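Local coordinates for protein N-alpha-acetyltransferase 35, NatC auxiliary subunit (Saccharomyces cerevisiae, PDB 6YGA) that serves as an auxiliary subunit of the NatC N-terminal acetyltransferase, which acetylates the N-terminal methionine of the L-A virus Gag protein, at residues 170-176 against 403-408. Residues are numbered along the deposited sequence.
Sequences IVFEEED and SQNTCR. With EDO (1,2-ethanediol), chain X; EDO (1,2-ethanediol), chain Z.
Glu175, extended (chi1 and chi2 t), forms a salt bridge with Arg408 (m, m, t at chi1 to chi3). Arg408 NE lies 2.8 Å from Glu175 OE1 and 3.1 Å from Glu175 OE2; Arg408 NH2 is 2.9 Å from Glu175 OE1. Asn405 ND2 donates to Asp176 OD1 at 2.7 Å and weakly to Glu175 OE2 at 3.3 Å. Asn405 (chi1 p) is also the N-cap of helix 406-429. Its OD1 accepts from Cys407 N and Arg408 N, both at 2.9 Å, so one amide caps the helix and ties it to the loop. Gln404 NE2 (chi1 and chi2 m) donates a hydrogen bond to Ile170 O at 3.1 Å. A water donates to Asp176 OD2 (2.6 Å) and Gln404 OE1 (2.8 Å) and accepts from Asn405 N (2.8 Å).

Loop 170-176 is irregular and turns back at Glu174 (phi and psi positive). Asp176 N donates to Phe172 O and Phe172 N to Asp176 OD2, both at 3.2 Å. The nearest CA pairs are Val171-Gln404 (6.5 Å) and Asp176-Asn405 (7.2 Å).

Phe172 (chi1 m) receives the Arg408 guanidinium flat on one face, a cation-pi stack with centres 3.8 Å apart. O1 of an ethanediol lies over the opposite face; a second accepts from Arg408 NH1. Both probably come from the crystallisation liquor.

The contact ties a loop of the Mak10-family region, after helix 142-167, to the N-terminal end of helix 406-429 in the NAA35-like TPR-repeat region. Helix 337-347 packs beside both segments, and its Arg340 salt-bridges Asp176. Phe142 of the N-alpha-acetyltransferase 30 chain packs on Glu175, Asp176 and Asn405.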
loop_
_atom_site.group_PDB
_atom_site.type_symbol
_atom_site.label_atom_id
_atom_site.label_comp_id
_atom_site.label_asym_id
_atom_site.label_seq_id
_atom_site.Cartn_x
_atom_site.Cartn_y
_atom_site.Cartn_z
ATOM N N ILE B 170 7.925 -8.599 6.397
ATOM C CA ILE B 170 6.681 -8.285 7.096
ATOM C C ILE B 170 5.792 -7.396 6.235
ATOM O O ILE B 170 4.621 -7.713 5.991
ATOM C CB ILE B 170 6.981 -7.632 8.457
ATOM C CG1 ILE B 170 7.689 -8.624 9.386
ATOM C CG2 ILE B 170 5.703 -7.103 9.082
ATOM C CD1 ILE B 170 6.972 -9.952 9.541
ATOM N N VAL B 171 6.330 -6.273 5.762
ATOM C CA VAL B 171 5.573 -5.353 4.919
ATOM C C VAL B 171 6.092 -5.419 3.487
ATOM O O VAL B 171 6.995 -6.203 3.175
ATOM C CB VAL B 171 5.637 -3.915 5.463
ATOM C CG1 VAL B 171 5.056 -3.854 6.871
ATOM C CG2 VAL B 171 7.065 -3.404 5.443
ATOM N N PHE B 172 5.534 -4.584 2.614
ATOM C CA PHE B 172 5.803 -4.643 1.184
ATOM C C PHE B 172 6.829 -3.587 0.794
ATOM O O PHE B 172 6.683 -2.411 1.141
ATOM C CB PHE B 172 4.508 -4.455 0.390
ATOM C CG PHE B 172 3.507 -5.559 0.603
ATOM C CD1 PHE B 172 2.654 -5.544 1.695
ATOM C CD2 PHE B 172 3.430 -6.620 -0.284
ATOM C CE1 PHE B 172 1.737 -6.566 1.894
ATOM C CE2 PHE B 172 2.516 -7.642 -0.093
ATOM C CZ PHE B 172 1.668 -7.615 0.997
ATOM N N GLU B 173 7.863 -4.015 0.073
ATOM C CA GLU B 173 8.935 -3.117 -0.326
ATOM C C GLU B 173 8.443 -2.106 -1.356
ATOM O O GLU B 173 7.560 -2.392 -2.170
ATOM C CB GLU B 173 10.106 -3.914 -0.899
ATOM C CG GLU B 173 9.750 -4.718 -2.143
ATOM C CD GLU B 173 10.887 -5.597 -2.627
ATOM O OE1 GLU B 173 11.370 -6.437 -1.838
ATOM O OE2 GLU B 173 11.301 -5.445 -3.796
ATOM N N GLU B 174 9.032 -0.909 -1.313
ATOM C CA GLU B 174 8.710 0.179 -2.240
ATOM C C GLU B 174 7.217 0.504 -2.241
ATOM O O GLU B 174 6.646 0.877 -3.267
ATOM C CB GLU B 174 9.197 -0.135 -3.657
ATOM C CG GLU B 174 9.434 1.097 -4.522
ATOM C CD GLU B 174 9.918 0.740 -5.909
ATOM O OE1 GLU B 174 11.120 0.434 -6.059
ATOM O OE2 GLU B 174 9.092 0.745 -6.845
ATOM N N GLU B 175 6.572 0.353 -1.089
ATOM C CA GLU B 175 5.183 0.758 -0.917
ATOM C C GLU B 175 5.038 1.332 0.482
ATOM O O GLU B 175 4.671 2.499 0.654
ATOM C CB GLU B 175 4.232 -0.424 -1.144
ATOM C CG GLU B 175 2.753 -0.102 -0.939
ATOM C CD GLU B 175 1.856 -1.325 -1.065
ATOM O OE1 GLU B 175 2.371 -2.415 -1.390
ATOM O OE2 GLU B 175 0.634 -1.197 -0.838
ATOM N N ASP B 176 5.354 0.518 1.488
ATOM C CA ASP B 176 5.403 0.997 2.861
ATOM C C ASP B 176 6.739 1.644 3.185
ATOM O O ASP B 176 6.805 2.531 4.044
ATOM C CB ASP B 176 5.140 -0.159 3.823
ATOM C CG ASP B 176 3.815 -0.827 3.565
ATOM O OD1 ASP B 176 2.792 -0.112 3.532
ATOM O OD2 ASP B 176 3.798 -2.060 3.373
ATOM N N SER B 403 -1.096 -5.388 10.770
ATOM C CA SER B 403 -0.131 -4.301 10.720
ATOM C C SER B 403 0.219 -3.885 9.296
ATOM O O SER B 403 1.218 -3.186 9.096
ATOM C CB SER B 403 1.140 -4.683 11.482
ATOM O OG SER B 403 1.922 -5.578 10.722
ATOM N N GLN B 404 -0.572 -4.294 8.307
ATOM C CA GLN B 404 -0.363 -3.830 6.946
ATOM C C GLN B 404 -0.955 -2.432 6.777
ATOM O O GLN B 404 -1.695 -1.938 7.631
ATOM C CB GLN B 404 -0.982 -4.805 5.945
ATOM C CG GLN B 404 -0.451 -6.227 6.059
ATOM C CD GLN B 404 1.059 -6.288 5.948
ATOM O OE1 GLN B 404 1.652 -5.680 5.057
ATOM N NE2 GLN B 404 1.692 -7.013 6.865
ATOM N N ASN B 405 -0.621 -1.783 5.662
ATOM C CA ASN B 405 -1.203 -0.474 5.410
ATOM C C ASN B 405 -2.692 -0.613 5.091
ATOM O O ASN B 405 -3.224 -1.715 4.926
ATOM C CB ASN B 405 -0.462 0.258 4.287
ATOM C CG ASN B 405 -0.594 -0.426 2.936
ATOM O OD1 ASN B 405 -1.671 -0.451 2.338
ATOM N ND2 ASN B 405 0.515 -0.953 2.432
ATOM N N THR B 406 -3.367 0.536 5.000
ATOM C CA THR B 406 -4.826 0.547 4.936
ATOM C C THR B 406 -5.371 -0.103 3.668
ATOM O O THR B 406 -6.521 -0.556 3.668
ATOM C CB THR B 406 -5.346 1.984 5.064
ATOM O OG1 THR B 406 -6.768 1.963 5.239
ATOM C CG2 THR B 406 -5.005 2.798 3.825
ATOM N N CYS B 407 -4.578 -0.175 2.598
ATOM C CA CYS B 407 -4.996 -0.870 1.387
ATOM C C CYS B 407 -4.651 -2.356 1.434
ATOM O O CYS B 407 -5.496 -3.200 1.121
ATOM C CB CYS B 407 -4.356 -0.220 0.159
ATOM S SG CYS B 407 -4.961 1.439 -0.193
ATOM N N ARG B 408 -3.414 -2.688 1.818
ATOM C CA ARG B 408 -3.021 -4.091 1.905
ATOM C C ARG B 408 -3.817 -4.828 2.973
ATOM O O ARG B 408 -3.999 -6.048 2.878
ATOM C CB ARG B 408 -1.525 -4.206 2.197
ATOM C CG ARG B 408 -0.629 -3.727 1.072
ATOM C CD ARG B 408 -0.631 -4.701 -0.090
ATOM N NE ARG B 408 0.304 -4.303 -1.138
ATOM C CZ ARG B 408 0.698 -5.100 -2.125
ATOM N NH1 ARG B 408 0.241 -6.343 -2.196
ATOM N NH2 ARG B 408 1.553 -4.658 -3.038
HETATM C C1 EDO X . -1.650 -8.913 0.123
HETATM O O1 EDO X . -1.700 -8.369 -1.202
HETATM C C2 EDO X . -1.924 -7.808 1.136
HETATM O O2 EDO X . -1.849 -8.326 2.470
HETATM C C1 EDO Z . 5.362 -9.782 1.737
HETATM O O1 EDO Z . 5.014 -8.743 2.659
HETATM C C2 EDO Z . 6.481 -9.298 0.822
HETATM O O2 EDO Z . 7.645 -9.008 1.605
HETATM O O HOH W 1 1.698 -2.896 4.606
#